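Local coordinates for protein computational Design of Enzyme (Synthetic construct, PDB 3TP4) that is a computationally designed enzyme, probably built on a glycosyl hydrolase family 26 barrel scaffold and intended to carry an activated serine in a catalytic triad, at residues 69-74 with 110-115; 73-78 with 85-90. All blocks are in the same frame, centred on the assembly; numbering follows the deposited sequence.

In the fold
Both contacts belong to one beta-alpha-beta unit of the TIM-barrel part of the chain: strand 66-70, helix 87-104 and strand 107-113. Contact 1 joins the ends of the two parallel strands, its centre about 10 Å from the centre of the chain; contact 2 lies farther out, its centre about 21 Å from that point, where the loop after strand 66-70 meets the first turn of helix 87-104. The two centres lie about 11 Å apart, and the contacts share Ile73 and Ile74. Along the chain the order is 69-74, then 73-78, 85-90 and 110-115. The loop leaving Ser70, the probable designed nucleophile, is tied to the barrel sheet at its start and to the helix farther on.

Contact 1 (69-74 with 110-115); sequences WSTSII and VGAGVE
Gly111 carries the strand pairing with both of its backbone polar atoms. Gly111 N reaches Trp69 O at 3.0 Å, nearly along the C=O axis, and Gly111 O, 2.9 Å from Thr71 N, accepts in the carbonyl plane. Two CA-H...O contacts run beside these bonds, from Val110 CA to Trp69 O and from Ser70 CA to Gly111 O. The side chains of Trp69 and Val110 lie on one face of the sheet, crossing obliquely with Trp69 CD1 4.1 Å from Val110 CG2. Ser70 points to the other face, where Gly111 has no side chain.

Thr71, just past the strand end, adds its side chain to the contact. With chi1 at 57°, OG1 sits between the backbone N and the carbonyl carbon and lies 3.6 Å from Ala112 CB, while CG2, beside the backbone N, meets Val110 CG1 at 3.6 Å, the two side chains crossing at about a right angle. Thr71 OG1 also hydrogen-bonds Tyr147 OH, and water 1 lies 3.1 Å from Thr71 OG1 and accepts from Gly113 N at 3.1 Å. An alanine in place of Thr71 would remove OG1 and CG2 and so would probably cost the hydrogen bond to Tyr147 and one partner of the water, and loosen the packing on Val110.

Farther out, Asn108 OD1 accepts from Trp69 NE1, and Phe94 of helix 87-104 packs edge-to-face with the Trp69 ring. Ser70 OG hydrogen-bonds His37 NE2, and Ser70, His37 and Glu320 are arranged as in a Ser-His-Glu triad, probably the designed one. Backbone bonds on both sides of Ser70 hold it at the strand end, and the link to His37 would probably make its hydroxyl more nucleophilic if the triad operates.

Contact 2 (73-78 with 85-90); sequences IIEGNQ and NTRDEN
A capping box starts helix 87-104, and the loop that follows strand 66-70 packs against its first turn. Thr86 is the N-cap: its OG1 accepts from Glu89 N at 3.1 Å, and Glu89 OE2 accepts from Thr86 N at 2.9 Å, met from above the carboxylate plane. Thr86 O also takes the N-H groups of Glu89 and Asn90.

Asn90 points from this turn toward the loop. Its CG lies beside the backbone N (chi1 -86°), which brings the amide up against the backbone of Ile73, Ile74 and Gly76. ND2 gives a weak but fairly straight bond to Ile74 O at 3.4 Å, and CB rests 3.5 Å from Ile73 O. The same ND2 comes within 3.2 Å of Gly76 CA, so tightly that a CB on residue 76 would clash with it; the positive phi of Gly76 (77°) is a second reason for lacking a side chain. On the other branch of the amide, OD1 accepts from Leu82 N, so one side chain spans two parts of the loop.

Arg87 runs extended from CG to NE across Ile74 at about a right angle, bringing NH1 to 3.6 Å from Ile74 CG2. Glu75 lies alongside, pointing the same way, with CG 3.9 Å from Arg87 NH2, yet their charged atoms do not meet. Arg87 NH1 instead makes a salt bridge with Asp150, and Glu75 OE2 accepts from Asn116 and bonds to Tyr147. The whole is a beta-to-alpha loop of a TIM barrel, folded back on the amino-terminal turn of the helix it leads into.

Contact 1 (69-74 with 110-115)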
ATOM      1  N   TRP A  69     -10.855   1.784   0.152  1.00 30.37           N
ATOM      2  CA  TRP A  69     -11.261   2.437  -1.091  1.00 30.71           C
ATOM      3  C   TRP A  69     -10.194   2.243  -2.168  1.00 34.70           C
ATOM      4  O   TRP A  69      -9.020   2.068  -1.854  1.00 28.57           O
ATOM      5  CB  TRP A  69     -11.391   3.934  -0.887  1.00 27.06           C
ATOM      6  CG  TRP A  69     -12.085   4.367   0.318  1.00 27.13           C
ATOM      7  CD1 TRP A  69     -11.521   4.855   1.453  1.00 28.78           C
ATOM      8  CD2 TRP A  69     -13.498   4.423   0.512  1.00 31.13           C
ATOM      9  NE1 TRP A  69     -12.492   5.199   2.352  1.00 28.23           N
ATOM     10  CE2 TRP A  69     -13.719   4.946   1.796  1.00 27.63           C
ATOM     11  CE3 TRP A  69     -14.600   4.073  -0.277  1.00 28.99           C
ATOM     12  CZ2 TRP A  69     -15.001   5.124   2.322  1.00 28.71           C
ATOM     13  CZ3 TRP A  69     -15.873   4.253   0.242  1.00 31.52           C
ATOM     14  CH2 TRP A  69     -16.063   4.769   1.528  1.00 29.79           C
ATOM     15  N   SER A  70     -10.596   2.289  -3.435  1.00 32.75           N
ATOM     16  CA  SER A  70      -9.629   2.204  -4.538  1.00 34.87           C
ATOM     17  C   SER A  70      -9.475   3.565  -5.210  1.00 35.41           C
ATOM     18  O   SER A  70     -10.437   4.318  -5.286  1.00 30.40           O
ATOM     19  CB  SER A  70     -10.090   1.184  -5.578  1.00 35.26           C
ATOM     20  OG  SER A  70     -10.128  -0.120  -5.029  1.00 42.04           O
ATOM     21  N   THR A  71      -8.274   3.882  -5.700  1.00 34.34           N
ATOM     22  CA  THR A  71      -8.084   5.139  -6.430  1.00 33.67           C
ATOM     23  C   THR A  71      -8.906   5.139  -7.715  1.00 32.54           C
ATOM     24  O   THR A  71      -9.147   6.180  -8.315  1.00 39.90           O
ATOM     25  CB  THR A  71      -6.619   5.391  -6.774  1.00 27.35           C
ATOM     26  OG1 THR A  71      -6.109   4.283  -7.526  1.00 30.27           O
ATOM     27  CG2 THR A  71      -5.801   5.583  -5.498  1.00 31.63           C
ATOM     28  N   SER A  72      -9.327   3.946  -8.115  1.00 38.95           N
ATOM     29  CA  SER A  72     -10.286   3.736  -9.194  1.00 43.95           C
ATOM     30  C   SER A  72     -11.488   4.696  -9.137  1.00 42.51           C
ATOM     31  O   SER A  72     -12.099   5.012 -10.156  1.00 40.42           O
ATOM     32  CB  SER A  72     -10.786   2.296  -9.114  1.00 46.20           C
ATOM     33  OG  SER A  72     -11.233   1.846 -10.373  1.00 68.53           O
ATOM     34  N   ILE A  73     -11.834   5.141  -7.937  1.00 36.98           N
ATOM     35  CA  ILE A  73     -12.947   6.064  -7.751  1.00 38.24           C
ATOM     36  C   ILE A  73     -12.728   7.382  -8.486  1.00 42.03           C
ATOM     37  O   ILE A  73     -13.683   8.027  -8.926  1.00 39.16           O
ATOM     38  CB  ILE A  73     -13.151   6.378  -6.270  1.00 34.07           C
ATOM     39  CG1 ILE A  73     -13.683   5.144  -5.531  1.00 36.37           C
ATOM     40  CG2 ILE A  73     -14.091   7.554  -6.084  1.00 35.40           C
ATOM     41  CD1 ILE A  73     -13.589   5.280  -4.056  1.00 34.17           C
ATOM     42  N   ILE A  74     -11.470   7.794  -8.593  1.00 44.21           N
ATOM     43  CA  ILE A  74     -11.138   9.049  -9.260  1.00 40.94           C
ATOM     44  C   ILE A  74     -11.416   8.940 -10.759  1.00 36.09           C
ATOM     45  O   ILE A  74     -11.791   9.916 -11.406  1.00 42.28           O
ATOM     46  CB  ILE A  74      -9.662   9.418  -9.039  1.00 41.31           C
ATOM     47  CG1 ILE A  74      -9.424   9.792  -7.575  1.00 38.62           C
ATOM     48  CG2 ILE A  74      -9.238  10.558  -9.969  1.00 40.60           C
ATOM     49  CD1 ILE A  74      -7.954   9.714  -7.167  1.00 42.45           C
ATOM     50  N   VAL A 110      -6.567   3.593   1.316  1.00 28.76           N
ATOM     51  CA  VAL A 110      -6.757   3.846  -0.107  1.00 27.58           C
ATOM     52  C   VAL A 110      -5.661   3.124  -0.874  1.00 26.59           C
ATOM     53  O   VAL A 110      -4.469   3.319  -0.608  1.00 26.39           O
ATOM     54  CB  VAL A 110      -6.675   5.351  -0.429  1.00 33.03           C
ATOM     55  CG1 VAL A 110      -6.555   5.563  -1.938  1.00 30.13           C
ATOM     56  CG2 VAL A 110      -7.882   6.120   0.165  1.00 29.33           C
ATOM     57  N   GLY A 111      -6.062   2.281  -1.819  1.00 23.93           N
ATOM     58  CA  GLY A 111      -5.112   1.467  -2.562  1.00 25.27           C
ATOM     59  C   GLY A 111      -5.155   1.807  -4.040  1.00 32.83           C
ATOM     60  O   GLY A 111      -6.211   2.134  -4.570  1.00 27.22           O
ATOM     61  N   ALA A 112      -4.006   1.759  -4.702  1.00 29.32           N
ATOM     62  CA  ALA A 112      -3.946   1.953  -6.147  1.00 32.04           C
ATOM     63  C   ALA A 112      -3.577   0.626  -6.791  1.00 31.70           C
ATOM     64  O   ALA A 112      -2.446   0.151  -6.642  1.00 29.99           O
ATOM     65  CB  ALA A 112      -2.913   3.027  -6.503  1.00 30.11           C
ATOM     66  N   GLY A 113      -4.534   0.019  -7.486  1.00 33.18           N
ATOM     67  CA  GLY A 113      -4.314  -1.271  -8.112  1.00 32.03           C
ATOM     68  C   GLY A 113      -3.505  -1.108  -9.380  1.00 32.01           C
ATOM     69  O   GLY A 113      -3.125   0.008  -9.742  1.00 32.55           O
ATOM     70  N   VAL A 114      -3.235  -2.209 -10.070  1.00 34.37           N
ATOM     71  CA  VAL A 114      -2.409  -2.123 -11.264  1.00 28.28           C
ATOM     72  C   VAL A 114      -3.207  -2.256 -12.572  1.00 32.22           C
ATOM     73  O   VAL A 114      -2.656  -2.634 -13.609  1.00 44.48           O
ATOM     74  CB  VAL A 114      -1.183  -3.085 -11.206  1.00 25.57           C
ATOM     75  CG1 VAL A 114      -0.239  -2.680 -10.060  1.00 27.57           C
ATOM     76  CG2 VAL A 114      -1.618  -4.534 -11.047  1.00 30.52           C
ATOM     77  N   GLU A 115      -4.487  -1.897 -12.530  0.50 17.73           N
ATOM     78  CA  GLU A 115      -5.331  -1.963 -13.722  0.50 31.99           C
ATOM     79  C   GLU A 115      -4.785  -1.122 -14.871  0.50 40.74           C
ATOM     80  O   GLU A 115      -4.761  -1.567 -16.016  0.50 39.13           O
ATOM     81  CB  GLU A 115      -6.769  -1.546 -13.410  0.50 31.75           C
ATOM     82  CG  GLU A 115      -7.522  -2.529 -12.535  0.50 33.17           C
ATOM     83  CD  GLU A 115      -6.998  -2.552 -11.113  0.50 29.27           C
ATOM     84  OE1 GLU A 115      -6.510  -1.500 -10.647  0.50 26.28           O
ATOM     85  OE2 GLU A 115      -7.077  -3.621 -10.465  0.50 30.79           O
TER
HETATM   86  O   HOH W   1      -7.196   1.469  -7.988  1.00 32.09           O

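Contact 2 (73-78 with 85-90)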
ATOM      1  N   ILE A  73     -11.834   5.141  -7.937  1.00 36.98           N
ATOM      2  CA  ILE A  73     -12.947   6.064  -7.751  1.00 38.24           C
ATOM      3  C   ILE A  73     -12.728   7.382  -8.486  1.00 42.03           C
ATOM      4  O   ILE A  73     -13.683   8.027  -8.926  1.00 39.16           O
ATOM      5  CB  ILE A  73     -13.151   6.378  -6.270  1.00 34.07           C
ATOM      6  CG1 ILE A  73     -13.683   5.144  -5.531  1.00 36.37           C
ATOM      7  CG2 ILE A  73     -14.091   7.554  -6.084  1.00 35.40           C
ATOM      8  CD1 ILE A  73     -13.589   5.280  -4.056  1.00 34.17           C
ATOM      9  N   ILE A  74     -11.470   7.794  -8.593  1.00 44.21           N
ATOM     10  CA  ILE A  74     -11.138   9.049  -9.260  1.00 40.94           C
ATOM     11  C   ILE A  74     -11.416   8.940 -10.759  1.00 36.09           C
ATOM     12  O   ILE A  74     -11.791   9.916 -11.406  1.00 42.28           O
ATOM     13  CB  ILE A  74      -9.662   9.418  -9.039  1.00 41.31           C
ATOM     14  CG1 ILE A  74      -9.424   9.792  -7.575  1.00 38.62           C
ATOM     15  CG2 ILE A  74      -9.238  10.558  -9.969  1.00 40.60           C
ATOM     16  CD1 ILE A  74      -7.954   9.714  -7.167  1.00 42.45           C
ATOM     17  N   GLU A  75     -11.228   7.741 -11.295  1.00 37.84           N
ATOM     18  CA  GLU A  75     -11.430   7.485 -12.712  1.00 49.59           C
ATOM     19  C   GLU A  75     -12.917   7.339 -13.014  1.00 51.93           C
ATOM     20  O   GLU A  75     -13.317   7.272 -14.173  1.00 53.11           O
ATOM     21  CB  GLU A  75     -10.701   6.205 -13.117  1.00 56.03           C
ATOM     22  CG  GLU A  75      -9.270   6.110 -12.603  1.00 69.78           C
ATOM     23  CD  GLU A  75      -8.787   4.672 -12.487  1.00 77.25           C
ATOM     24  OE1 GLU A  75      -9.618   3.750 -12.644  1.00 81.66           O
ATOM     25  OE2 GLU A  75      -7.580   4.462 -12.234  1.00 75.08           O
ATOM     26  N   GLY A  76     -13.728   7.279 -11.963  1.00 51.04           N
ATOM     27  CA  GLY A  76     -15.155   7.074 -12.111  1.00 47.36           C
ATOM     28  C   GLY A  76     -15.477   5.625 -12.421  1.00 52.75           C
ATOM     29  O   GLY A  76     -16.560   5.319 -12.919  1.00 56.24           O
ATOM     30  N   ASN A  77     -14.533   4.729 -12.129  1.00 49.93           N
ATOM     31  CA  ASN A  77     -14.711   3.304 -12.400  1.00 47.85           C
ATOM     32  C   ASN A  77     -15.169   2.525 -11.161  1.00 48.44           C
ATOM     33  O   ASN A  77     -15.189   1.290 -11.154  1.00 45.04           O
ATOM     34  CB  ASN A  77     -13.422   2.689 -12.954  1.00 47.07           C
ATOM     35  CG  ASN A  77     -12.952   3.360 -14.235  1.00 62.04           C
ATOM     36  OD1 ASN A  77     -13.709   4.074 -14.889  1.00 68.66           O
ATOM     37  ND2 ASN A  77     -11.695   3.126 -14.601  1.00 57.98           N
ATOM     38  N   GLN A  78     -15.539   3.258 -10.118  1.00 42.37           N
ATOM     39  CA  GLN A  78     -15.972   2.653  -8.869  1.00 46.13           C
ATOM     40  C   GLN A  78     -16.725   3.717  -8.089  1.00 46.86           C
ATOM     41  O   GLN A  78     -16.278   4.860  -7.993  1.00 44.35           O
ATOM     42  CB  GLN A  78     -14.764   2.140  -8.078  1.00 51.21           C
ATOM     43  CG  GLN A  78     -14.998   0.834  -7.340  1.00 62.68           C
ATOM     44  CD  GLN A  78     -13.696   0.101  -7.027  1.00 79.90           C
ATOM     45  OE1 GLN A  78     -13.408  -0.231  -5.869  1.00 78.18           O
ATOM     46  NE2 GLN A  78     -12.906  -0.161  -8.065  1.00 84.42           N
ATOM     47  N   ASN A  85     -18.431  12.233 -14.501  1.00 69.98           N
ATOM     48  CA  ASN A  85     -17.915  13.316 -13.672  1.00 64.81           C
ATOM     49  C   ASN A  85     -16.558  13.850 -14.117  1.00 56.45           C
ATOM     50  O   ASN A  85     -15.809  13.168 -14.814  1.00 52.64           O
ATOM     51  CB  ASN A  85     -17.811  12.861 -12.212  1.00 69.05           C
ATOM     52  CG  ASN A  85     -19.146  12.876 -11.495  1.00 79.77           C
ATOM     53  OD1 ASN A  85     -20.199  12.708 -12.110  1.00 84.64           O
ATOM     54  ND2 ASN A  85     -19.108  13.083 -10.181  1.00 79.71           N
ATOM     55  N   THR A  86     -16.243  15.075 -13.704  1.00 54.66           N
ATOM     56  CA  THR A  86     -14.872  15.556 -13.794  1.00 58.24           C
ATOM     57  C   THR A  86     -14.062  14.821 -12.722  1.00 61.53           C
ATOM     58  O   THR A  86     -14.591  14.462 -11.664  1.00 55.80           O
ATOM     59  CB  THR A  86     -14.769  17.089 -13.587  1.00 62.68           C
ATOM     60  OG1 THR A  86     -14.780  17.401 -12.190  1.00 59.99           O
ATOM     61  CG2 THR A  86     -15.925  17.808 -14.269  1.00 68.13           C
ATOM     62  N   ARG A  87     -12.789  14.573 -12.999  1.00 58.87           N
ATOM     63  CA  ARG A  87     -11.930  13.957 -12.001  1.00 61.90           C
ATOM     64  C   ARG A  87     -11.982  14.756 -10.697  1.00 63.78           C
ATOM     65  O   ARG A  87     -11.966  14.179  -9.607  1.00 61.46           O
ATOM     66  CB  ARG A  87     -10.496  13.810 -12.523  1.00 58.64           C
ATOM     67  CG  ARG A  87     -10.242  12.477 -13.225  1.00 61.74           C
ATOM     68  CD  ARG A  87      -8.835  12.387 -13.814  1.00 69.37           C
ATOM     69  NE  ARG A  87      -8.565  11.068 -14.386  1.00 74.62           N
ATOM     70  CZ  ARG A  87      -7.692  10.196 -13.887  1.00 84.66           C
ATOM     71  NH1 ARG A  87      -6.979  10.498 -12.806  1.00 84.38           N
ATOM     72  NH2 ARG A  87      -7.521   9.019 -14.477  1.00 89.15           N
ATOM     73  N   ASP A  88     -12.079  16.079 -10.813  1.00 57.17           N
ATOM     74  CA  ASP A  88     -12.118  16.947  -9.640  1.00 60.15           C
ATOM     75  C   ASP A  88     -13.336  16.710  -8.745  1.00 63.94           C
ATOM     76  O   ASP A  88     -13.267  16.909  -7.530  1.00 62.16           O
ATOM     77  CB  ASP A  88     -12.057  18.420 -10.047  1.00 65.90           C
ATOM     78  CG  ASP A  88     -10.691  18.825 -10.550  1.00 75.21           C
ATOM     79  OD1 ASP A  88     -10.512  18.901 -11.785  1.00 78.86           O
ATOM     80  OD2 ASP A  88      -9.796  19.061  -9.708  1.00 73.50           O
ATOM     81  N   GLU A  89     -14.452  16.297  -9.338  1.00 59.12           N
ATOM     82  CA  GLU A  89     -15.661  16.087  -8.549  1.00 62.81           C
ATOM     83  C   GLU A  89     -15.757  14.655  -8.035  1.00 55.34           C
ATOM     84  O   GLU A  89     -16.282  14.414  -6.947  1.00 52.61           O
ATOM     85  CB  GLU A  89     -16.923  16.514  -9.309  1.00 68.22           C
ATOM     86  CG  GLU A  89     -17.129  15.866 -10.664  1.00 73.15           C
ATOM     87  CD  GLU A  89     -18.158  16.615 -11.504  1.00 77.57           C
ATOM     88  OE1 GLU A  89     -18.423  17.799 -11.199  1.00 74.64           O
ATOM     89  OE2 GLU A  89     -18.704  16.022 -12.459  1.00 80.58           O
ATOM     90  N   ASN A  90     -15.244  13.711  -8.817  1.00 47.22           N
ATOM     91  CA  ASN A  90     -15.035  12.364  -8.308  1.00 52.15           C
ATOM     92  C   ASN A  90     -14.114  12.412  -7.088  1.00 50.45           C
ATOM     93  O   ASN A  90     -14.311  11.672  -6.121  1.00 51.28           O
ATOM     94  CB  ASN A  90     -14.470  11.439  -9.385  1.00 46.26           C
ATOM     95  CG  ASN A  90     -15.556  10.815 -10.243  1.00 50.67           C
ATOM     96  OD1 ASN A  90     -16.738  10.868  -9.905  1.00 49.18           O
ATOM     97  ND2 ASN A  90     -15.156  10.198 -11.349  1.00 53.70           N
TER